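Local coordinates for putative fimbrium subunit Fim1C (Bacteroides uniformis, PDB 4K4K), which probably forms part of the tip of fimbriae, the surface filaments through which the bacterium adheres and builds biofilms, at residues A237-A242 and S264-W269; K140-D145 and S247-T252; G215-F220 and H231-S236. All coordinates share one frame; numbering follows the deposited sequence. Where two conformers were deposited one is given.

Contact 1. Residues A237-A242 and S264-W269; sequences AAQSKA and SKVEDW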
loop_
_atom_site.group_PDB
_atom_site.type_symbol
_atom_site.label_atom_id
_atom_site.label_comp_id
_atom_site.label_asym_id
_atom_site.label_seq_id
_atom_site.Cartn_x
_atom_site.Cartn_y
_atom_site.Cartn_z
ATOM N N ALA A 237 -7.056 13.853 16.846
ATOM C CA ALA A 237 -6.234 12.780 17.405
ATOM C C ALA A 237 -4.796 13.243 17.548
ATOM O O ALA A 237 -4.295 13.986 16.692
ATOM C CB ALA A 237 -6.300 11.532 16.542
ATOM N N ALA A 238 -4.128 12.790 18.622
ATOM C CA ALA A 238 -2.740 13.143 18.910
ATOM C C ALA A 238 -1.795 12.584 17.862
ATOM O O ALA A 238 -0.870 13.283 17.452
ATOM C CB ALA A 238 -2.340 12.626 20.285
ATOM N N GLN A 239 -2.052 11.346 17.391
ATOM C CA GLN A 239 -1.158 10.676 16.451
ATOM C C GLN A 239 -1.426 10.979 14.966
ATOM O O GLN A 239 -0.663 10.484 14.121
ATOM C CB GLN A 239 -1.204 9.146 16.663
ATOM C CG GLN A 239 -0.818 8.642 18.051
ATOM C CD GLN A 239 0.419 9.281 18.629
ATOM O OE1 GLN A 239 1.492 9.313 18.017
ATOM N NE2 GLN A 239 0.285 9.803 19.829
ATOM N N SER A 240 -2.475 11.762 14.624
ATOM C CA SER A 240 -2.761 11.992 13.202
ATOM C C SER A 240 -3.096 13.448 12.822
ATOM O O SER A 240 -4.152 13.711 12.258
ATOM C CB SER A 240 -3.870 11.054 12.719
ATOM O OG SER A 240 -5.134 11.324 13.303
ATOM N N LYS A 241 -2.152 14.380 13.037
ATOM C CA LYS A 241 -2.310 15.772 12.571
ATOM C C LYS A 241 -2.033 15.825 11.040
ATOM O O LYS A 241 -2.410 16.764 10.333
ATOM C CB LYS A 241 -1.353 16.720 13.334
ATOM C CG LYS A 241 -1.568 16.763 14.853
ATOM C CD LYS A 241 -2.845 17.496 15.238
ATOM C CE LYS A 241 -3.175 17.346 16.704
ATOM N NZ LYS A 241 -4.451 18.030 17.040
ATOM N N ALA A 242 -1.395 14.775 10.555
ATOM C CA ALA A 242 -1.012 14.531 9.164
ATOM C C ALA A 242 -1.076 13.052 8.904
ATOM O O ALA A 242 -1.020 12.261 9.850
ATOM C CB ALA A 242 0.415 15.038 8.921
ATOM N N SER A 264 -5.781 6.813 19.543
ATOM C CA SER A 264 -5.063 6.610 18.293
ATOM C C SER A 264 -3.635 6.165 18.516
ATOM O O SER A 264 -3.021 6.498 19.531
ATOM C CB SER A 264 -5.070 7.901 17.483
ATOM O OG SER A 264 -4.270 8.880 18.129
ATOM N N LYS A 265 -3.107 5.426 17.534
ATOM C CA LYS A 265 -1.720 4.959 17.510
ATOM C C LYS A 265 -1.249 5.038 16.089
ATOM O O LYS A 265 -2.049 4.804 15.178
ATOM C CB LYS A 265 -1.600 3.505 18.015
ATOM C CG LYS A 265 -1.748 3.322 19.523
ATOM C CD LYS A 265 -1.962 1.853 19.911
ATOM C CE LYS A 265 -0.685 1.045 20.025
ATOM N NZ LYS A 265 -0.959 -0.380 20.355
ATOM N N VAL A 266 0.039 5.349 15.886
ATOM C CA VAL A 266 0.622 5.338 14.543
ATOM C C VAL A 266 1.794 4.377 14.616
ATOM O O VAL A 266 2.516 4.352 15.624
ATOM C CB VAL A 266 0.989 6.737 13.958
ATOM C CG1 VAL A 266 2.067 7.452 14.777
ATOM C CG2 VAL A 266 1.406 6.632 12.489
ATOM N N GLU A 267 1.960 3.559 13.568
ATOM C CA GLU A 267 3.004 2.544 13.481
ATOM C C GLU A 267 3.580 2.531 12.082
ATOM O O GLU A 267 2.869 2.909 11.144
ATOM C CB GLU A 267 2.405 1.152 13.794
ATOM C CG GLU A 267 1.962 0.919 15.234
ATOM C CD GLU A 267 1.276 -0.406 15.521
ATOM O OE1 GLU A 267 1.195 -1.257 14.605
ATOM O OE2 GLU A 267 0.777 -0.574 16.658
ATOM N N ASP A 268 4.828 2.079 11.915
ATOM C CA ASP A 268 5.331 1.946 10.555
ATOM C C ASP A 268 4.497 0.812 9.940
ATOM O O ASP A 268 4.174 -0.158 10.632
ATOM C CB ASP A 268 6.854 1.662 10.542
ATOM C CG ASP A 268 7.728 2.718 11.238
ATOM O OD1 ASP A 268 7.824 3.857 10.718
ATOM O OD2 ASP A 268 8.373 2.378 12.260
ATOM N N TRP A 269 4.038 0.968 8.696
ATOM C CA TRP A 269 3.169 -0.048 8.108
ATOM C C TRP A 269 4.016 -1.248 7.603
ATOM O O TRP A 269 4.805 -1.129 6.663
ATOM C CB TRP A 269 2.308 0.600 7.022
ATOM C CG TRP A 269 1.309 -0.262 6.308
ATOM C CD1 TRP A 269 0.927 -1.537 6.614
ATOM C CD2 TRP A 269 0.540 0.130 5.174
ATOM N NE1 TRP A 269 -0.009 -1.979 5.710
ATOM C CE2 TRP A 269 -0.274 -0.970 4.817
ATOM C CE3 TRP A 269 0.467 1.307 4.407
ATOM C CZ2 TRP A 269 -1.132 -0.937 3.718
ATOM C CZ3 TRP A 269 -0.394 1.336 3.319
ATOM C CH2 TRP A 269 -1.187 0.230 2.993
#
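Gln-239 brings a flat carboxamide against Val-266, with the amide oxygen leading: OE1 lies 3.8 Å from CG1 of Val-266, a van der Waals contact of the amide oxygen with a methyl group, and the two side chains cross at a slant. At the other end of the strand segment the Trp-269 ring turns to a different partner and stacks with His-139. The aliphatic part of Gln-239 makes the closer contacts. Its CG is anti to the carbonyl carbon (chi1 -59°), and from there it meets the strand backbone, 3.4 Å from O of Ser-264 and 3.8 Å from CA of Lys-265. A glutamine suits this exposed place, since its methylenes can cover a strand while the amide stays at the surface.

Residues 237-242 belong to the loop that leads from the hairpin of strands 217-222 and 228-233 into strand 247-256. That loop is laid over strand 259-268, which pairs antiparallel with 247-256 through backbone bonds of Lys-265 with Leu-250 and of Glu-267 with Lys-248. Ser-264 and Val-266 alternate with Lys-265, turning their side chains to the loop, while CB of the exposed Lys-265 is directed away from it.

The one hydrogen bond between the segments is weak. N of Gln-239 reaches OG of Ser-264 at 3.4 Å with an angle of 154° at the hydrogen. The serine torsion, chi1 69°, sets OG between its own N and carbonyl carbon, within 3.7 Å of CB of Ala-237. A short hydroxyl fits here because the buried alanine methyl and CB of Gln-239 both press close to it. Just beyond, a hydrogen bond joins OG of Ser-240 and the Tyr-251 hydroxyl, and the Ser-240 carbonyl oxygen accepts one from OG1 of Thr-213.

Contact 2. Residues K140-D145 and S247-T252; sequences KLVKLD and SKYLYT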
loop_
_atom_site.group_PDB
_atom_site.type_symbol
_atom_site.label_atom_id
_atom_site.label_comp_id
_atom_site.label_asym_id
_atom_site.label_seq_id
_atom_site.Cartn_x
_atom_site.Cartn_y
_atom_site.Cartn_z
ATOM N N LYS A 140 3.768 3.037 -0.155
ATOM C CA LYS A 140 3.845 4.459 -0.561
ATOM C C LYS A 140 2.614 5.265 -0.096
ATOM O O LYS A 140 2.646 6.507 -0.117
ATOM C CB LYS A 140 3.993 4.575 -2.085
ATOM C CG LYS A 140 5.293 3.925 -2.598
ATOM C CD LYS A 140 6.545 4.686 -2.135
ATOM C CE LYS A 140 7.789 3.865 -2.437
ATOM N NZ LYS A 140 9.020 4.600 -2.052
ATOM N N LEU A 141 1.544 4.553 0.363
ATOM C CA LEU A 141 0.310 5.194 0.800
ATOM C C LEU A 141 0.133 5.030 2.315
ATOM O O LEU A 141 1.114 4.815 3.021
ATOM C CB LEU A 141 -0.901 4.706 -0.011
ATOM C CG LEU A 141 -0.676 4.727 -1.574
ATOM C CD1 LEU A 141 -1.910 4.158 -2.297
ATOM C CD2 LEU A 141 -0.325 6.124 -2.086
ATOM N N VAL A 142 -1.090 5.218 2.812
ATOM C CA VAL A 142 -1.362 5.239 4.257
ATOM C C VAL A 142 -2.476 4.252 4.587
ATOM O O VAL A 142 -3.493 4.226 3.901
ATOM C CB VAL A 142 -1.745 6.688 4.662
ATOM C CG1 VAL A 142 -2.218 6.766 6.125
ATOM C CG2 VAL A 142 -0.600 7.665 4.396
ATOM N N LYS A 143 -2.284 3.454 5.645
ATOM C CA LYS A 143 -3.279 2.482 6.056
ATOM C C LYS A 143 -4.066 3.004 7.255
ATOM O O LYS A 143 -3.477 3.508 8.216
ATOM C CB LYS A 143 -2.601 1.141 6.408
ATOM C CG LYS A 143 -3.545 0.013 6.892
ATOM C CD LYS A 143 -4.359 -0.552 5.763
ATOM C CE LYS A 143 -5.257 -1.679 6.238
ATOM N NZ LYS A 143 -5.877 -2.391 5.092
ATOM N N LEU A 144 -5.396 2.865 7.195
ATOM C CA LEU A 144 -6.275 3.182 8.333
ATOM C C LEU A 144 -6.822 1.869 8.859
ATOM O O LEU A 144 -7.343 1.072 8.077
ATOM C CB LEU A 144 -7.419 4.139 7.953
ATOM C CG LEU A 144 -7.028 5.452 7.244
ATOM C CD1 LEU A 144 -8.266 6.294 6.958
ATOM C CD2 LEU A 144 -5.978 6.250 8.042
ATOM N N ASP A 145 -6.689 1.634 10.175
ATOM C CA ASP A 145 -7.125 0.406 10.825
ATOM C C ASP A 145 -8.016 0.835 11.984
ATOM O O ASP A 145 -7.533 1.438 12.934
ATOM C CB ASP A 145 -5.890 -0.403 11.278
ATOM C CG ASP A 145 -6.192 -1.791 11.827
ATOM O OD1 ASP A 145 -7.097 -1.911 12.682
ATOM O OD2 ASP A 145 -5.459 -2.736 11.484
ATOM N N SER A 247 2.810 4.592 6.712
ATOM C CA SER A 247 2.367 4.456 8.100
ATOM C C SER A 247 0.999 3.806 8.188
ATOM O O SER A 247 0.206 3.860 7.237
ATOM C CB SER A 247 2.309 5.818 8.789
ATOM O OG SER A 247 3.517 6.532 8.581
ATOM N N LYS A 248 0.721 3.209 9.354
ATOM C CA LYS A 248 -0.571 2.614 9.685
ATOM C C LYS A 248 -1.115 3.381 10.883
ATOM O O LYS A 248 -0.422 3.507 11.887
ATOM C CB LYS A 248 -0.440 1.110 9.984
ATOM C CG LYS A 248 -1.785 0.447 10.352
ATOM C CD LYS A 248 -1.645 -1.002 10.846
ATOM C CE LYS A 248 -1.340 -1.969 9.728
ATOM N NZ LYS A 248 -1.179 -3.363 10.211
ATOM N N TYR A 249 -2.315 3.959 10.743
ATOM C CA TYR A 249 -3.007 4.704 11.810
ATOM C C TYR A 249 -4.052 3.789 12.369
ATOM O O TYR A 249 -4.912 3.299 11.627
ATOM C CB TYR A 249 -3.611 6.034 11.288
ATOM C CG TYR A 249 -2.519 7.013 10.890
ATOM C CD1 TYR A 249 -1.905 6.935 9.640
ATOM C CD2 TYR A 249 -2.038 7.961 11.795
ATOM C CE1 TYR A 249 -0.852 7.786 9.295
ATOM C CE2 TYR A 249 -1.001 8.833 11.450
ATOM C CZ TYR A 249 -0.402 8.735 10.200
ATOM O OH TYR A 249 0.640 9.565 9.835
ATOM N N LEU A 250 -3.922 3.474 13.658
ATOM C CA LEU A 250 -4.831 2.571 14.335
ATOM C C LEU A 250 -5.731 3.374 15.232
ATOM O O LEU A 250 -5.250 4.104 16.096
ATOM C CB LEU A 250 -4.063 1.496 15.136
ATOM C CG LEU A 250 -3.159 0.599 14.294
ATOM C CD1 LEU A 250 -1.729 1.069 14.358
ATOM C CD2 LEU A 250 -3.275 -0.841 14.739
ATOM N N TYR A 251 -7.044 3.284 14.993
ATOM C CA TYR A 251 -8.004 4.001 15.827
ATOM C C TYR A 251 -8.898 3.032 16.550
ATOM O O TYR A 251 -9.435 2.111 15.927
ATOM C CB TYR A 251 -8.878 4.968 14.998
ATOM C CG TYR A 251 -8.111 6.029 14.240
ATOM C CD1 TYR A 251 -7.640 7.172 14.883
ATOM C CD2 TYR A 251 -7.924 5.933 12.862
ATOM C CE1 TYR A 251 -6.961 8.168 14.184
ATOM C CE2 TYR A 251 -7.229 6.915 12.155
ATOM C CZ TYR A 251 -6.763 8.035 12.820
ATOM O OH TYR A 251 -6.095 9.013 12.128
ATOM N N THR A 252 -9.095 3.252 17.861
ATOM C CA THR A 252 -10.074 2.497 18.644
ATOM C C THR A 252 -11.198 3.475 18.933
ATOM O O THR A 252 -10.983 4.499 19.594
ATOM C CB THR A 252 -9.489 1.831 19.886
ATOM O OG1 THR A 252 -8.463 0.919 19.487
ATOM C CG2 THR A 252 -10.561 1.066 20.684
#
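Lys-143, Leu-144 and Asp-145 face Lys-248, Tyr-249 and Leu-250 across a parallel pair of beta strands, a pairing set among mostly antiparallel neighbours. The strand axes lie 4.7 Å apart at 17°, and four backbone bonds join them in the even stagger of parallel strands. Lys-143 N gives to Ser-247 O at 3.0 Å, and Lys-143 O takes N of Tyr-249 at 2.8 Å. Asp-145 N then gives to Tyr-249 O at 2.8 Å, and Asp-145 O receives N of Tyr-251 at the same length.

On one face Val-142, Leu-144, Tyr-249 and Tyr-251 build a buried apolar layer. CG1 of Val-142 is anti to its backbone N (chi1 173°) and touches the edge of the Tyr-249 ring, 3.5 Å from CD1. CD2 of Leu-144 packs 4.0 Å from CB of Tyr-249 and also comes to the edge of the Tyr-251 ring. Tyrosines suit this interior because their hydroxyls find partners, N of Val-244 for Tyr-249 and Ser-240 for Tyr-251.

The other face carries Lys-143, Lys-248, Asp-145 and Leu-250. The two lysines run side by side through their methylenes, CG to CG 3.9 Å. Their charges are served differently: Lys-143 NZ makes a salt bridge to Glu-204 and a hydrogen bond to OE1 of Gln-112, whereas Lys-248 NZ lies near the Asp-145 carboxylate but beyond salt-bridge range, where attraction would probably still be felt. A buried, largely apolar face backed by a more polar one suits a sheet of a beta sandwich, consistent with the transthyretin clan to which this family is assigned.

Contact 3. Residues G215-F220 and H231-S236; sequences GMALTF and HWDVNS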
loop_
_atom_site.group_PDB
_atom_site.type_symbol
_atom_site.label_atom_id
_atom_site.label_comp_id
_atom_site.label_asym_id
_atom_site.label_seq_id
_atom_site.Cartn_x
_atom_site.Cartn_y
_atom_site.Cartn_z
ATOM N N GLY A 215 -10.066 19.242 8.326
ATOM C CA GLY A 215 -11.254 19.116 7.492
ATOM C C GLY A 215 -11.694 17.680 7.290
ATOM O O GLY A 215 -12.781 17.443 6.761
HETATM N N MSE A 216 -10.845 16.699 7.676
HETATM C CA MSE A 216 -11.202 15.285 7.517
HETATM C C MSE A 216 -11.937 14.772 8.732
HETATM O O MSE A 216 -11.495 14.970 9.864
HETATM C CB MSE A 216 -9.982 14.400 7.273
HETATM C CG MSE A 216 -9.236 14.719 6.010
HETATM SE SE MSE A 216 -7.598 13.661 5.968
HETATM C CE MSE A 216 -6.923 14.374 4.262
ATOM N N ALA A 217 -13.021 14.067 8.490
ATOM C CA ALA A 217 -13.788 13.475 9.566
ATOM C C ALA A 217 -14.151 12.039 9.254
ATOM O O ALA A 217 -14.381 11.689 8.094
ATOM C CB ALA A 217 -15.060 14.290 9.824
ATOM N N LEU A 218 -14.195 11.204 10.288
ATOM C CA LEU A 218 -14.718 9.849 10.193
ATOM C C LEU A 218 -16.208 9.911 10.499
ATOM O O LEU A 218 -16.593 10.545 11.490
ATOM C CB LEU A 218 -14.035 8.871 11.173
ATOM C CG LEU A 218 -12.566 8.564 10.998
ATOM C CD1 LEU A 218 -12.125 7.539 12.026
ATOM C CD2 LEU A 218 -12.255 8.034 9.582
ATOM N N THR A 219 -17.047 9.269 9.671
ATOM C CA THR A 219 -18.492 9.214 9.928
ATOM C C THR A 219 -18.853 7.772 10.238
ATOM O O THR A 219 -18.535 6.872 9.459
ATOM C CB THR A 219 -19.331 9.807 8.771
ATOM O OG1 THR A 219 -18.978 11.185 8.631
ATOM C CG2 THR A 219 -20.859 9.705 9.016
ATOM N N PHE A 220 -19.526 7.556 11.375
ATOM C CA PHE A 220 -19.999 6.243 11.785
ATOM C C PHE A 220 -21.509 6.246 11.725
ATOM O O PHE A 220 -22.122 6.979 12.499
ATOM C CB PHE A 220 -19.529 5.908 13.223
ATOM C CG PHE A 220 -18.035 5.981 13.380
ATOM C CD1 PHE A 220 -17.413 7.174 13.744
ATOM C CD2 PHE A 220 -17.240 4.872 13.118
ATOM C CE1 PHE A 220 -16.021 7.252 13.842
ATOM C CE2 PHE A 220 -15.853 4.954 13.206
ATOM C CZ PHE A 220 -15.256 6.147 13.558
ATOM N N HIS A 231 -19.910 11.864 13.944
ATOM C CA HIS A 231 -18.771 12.432 13.215
ATOM C C HIS A 231 -17.634 12.708 14.171
ATOM O O HIS A 231 -17.870 13.170 15.293
ATOM C CB HIS A 231 -19.175 13.713 12.465
ATOM C CG HIS A 231 -20.446 13.568 11.677
ATOM N ND1 HIS A 231 -20.442 13.081 10.380
ATOM C CD2 HIS A 231 -21.729 13.805 12.048
ATOM C CE1 HIS A 231 -21.711 13.060 9.997
ATOM N NE2 HIS A 231 -22.524 13.474 10.969
ATOM N N TRP A 232 -16.397 12.414 13.751
ATOM C CA TRP A 232 -15.229 12.651 14.591
ATOM C C TRP A 232 -14.114 13.245 13.741
ATOM O O TRP A 232 -13.819 12.717 12.666
ATOM C CB TRP A 232 -14.792 11.358 15.295
ATOM C CG TRP A 232 -13.500 11.499 16.055
ATOM C CD1 TRP A 232 -13.321 12.051 17.292
ATOM C CD2 TRP A 232 -12.201 11.121 15.589
ATOM N NE1 TRP A 232 -11.986 12.034 17.631
ATOM C CE2 TRP A 232 -11.273 11.474 16.597
ATOM C CE3 TRP A 232 -11.724 10.521 14.406
ATOM C CZ2 TRP A 232 -9.902 11.217 16.471
ATOM C CZ3 TRP A 232 -10.369 10.257 14.290
ATOM C CH2 TRP A 232 -9.475 10.598 15.311
ATOM N N ASP A 233 -13.516 14.358 14.209
ATOM C CA ASP A 233 -12.461 15.039 13.458
ATOM C C ASP A 233 -11.118 14.322 13.596
ATOM O O ASP A 233 -10.557 14.213 14.697
ATOM C CB ASP A 233 -12.343 16.526 13.864
ATOM C CG ASP A 233 -13.171 17.466 12.985
ATOM O OD1 ASP A 233 -13.222 17.240 11.741
ATOM O OD2 ASP A 233 -13.730 18.448 13.527
ATOM N N VAL A 234 -10.603 13.825 12.455
ATOM C CA VAL A 234 -9.327 13.093 12.385
ATOM C C VAL A 234 -8.184 13.926 12.987
ATOM O O VAL A 234 -7.362 13.371 13.714
ATOM C CB VAL A 234 -9.008 12.627 10.938
ATOM C CG1 VAL A 234 -7.621 11.973 10.838
ATOM C CG2 VAL A 234 -10.091 11.674 10.438
ATOM N N ASN A 235 -8.178 15.244 12.744
ATOM C CA ASN A 235 -7.133 16.153 13.228
ATOM C C ASN A 235 -7.159 16.335 14.776
ATOM O O ASN A 235 -6.163 16.787 15.344
ATOM C CB ASN A 235 -7.245 17.506 12.517
ATOM C CG ASN A 235 -6.006 18.360 12.630
ATOM O OD1 ASN A 235 -4.973 18.103 11.997
ATOM N ND2 ASN A 235 -6.079 19.381 13.468
ATOM N N SER A 236 -8.240 15.906 15.455
ATOM C CA SER A 236 -8.298 16.018 16.915
ATOM C C SER A 236 -7.459 14.911 17.596
ATOM O O SER A 236 -7.150 15.039 18.782
ATOM C CB SER A 236 -9.742 16.009 17.411
ATOM O OG SER A 236 -10.307 14.709 17.376
#
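OG1 of Thr-219 is anti to its carbonyl carbon (chi1 -62°), and CG of His-231 adopts the same stance (chi1 -48°); with these rotamers the side chains lie side by side, pointing the same way. ND1 of His-231 donates to OG1 of Thr-219 at 3.0 Å, with the oxygen 21° out of the ring plane, while CG2 of Thr-219 packs 3.6 Å from CE1 of His-231. Threonine suits this place because its methyl and hydroxyl both meet the ring; an alanine here would probably leave ND1 without this acceptor and the imidazole freer to turn.

The pair belongs to the antiparallel hairpin of strands 217-222 and 228-233. Leu-218 and Trp-232 form a hydrogen-bonded pair, N of Leu-218 to O of Trp-232 at 2.8 Å and N of Trp-232 to O of Leu-218 at 2.9 Å. On the face carrying these two, CD1 of Leu-218 rests 3.8 Å from CE3 of the indole, which also meets the Tyr-251 ring. Where the strand gives way to a 3-10 turn, N of Val-234 still bonds O of Met-216 at 3.0 Å, and O of Asp-233 is gripped by both N and OG of Ser-236.

Overall arrangement
Contact 2 is the buried one, its centre about 10 Å from the centre of the chain; the centre of contact 3 lies about 22 Å from it and is partly buried, and contact 1 is at the surface. Backbone bonds dominate contacts 2 and 3, parallel and nearly straight in one, antiparallel and more bent in the other. Contact 2 adds an apolar face and a lysine-bearing one, contact 3 a threonine-histidine bond, whereas contact 1 is mostly van der Waals packing. Strand 247-256 is shared: it flanks strand 259-268 of contact 1, and its Tyr-251 packs on Val-234 of contact 3. Loop 237-242 follows directly from 231-236, with Ala-237 against Trp-232 and Lys-241 bonded to the Asn-235 carbonyl.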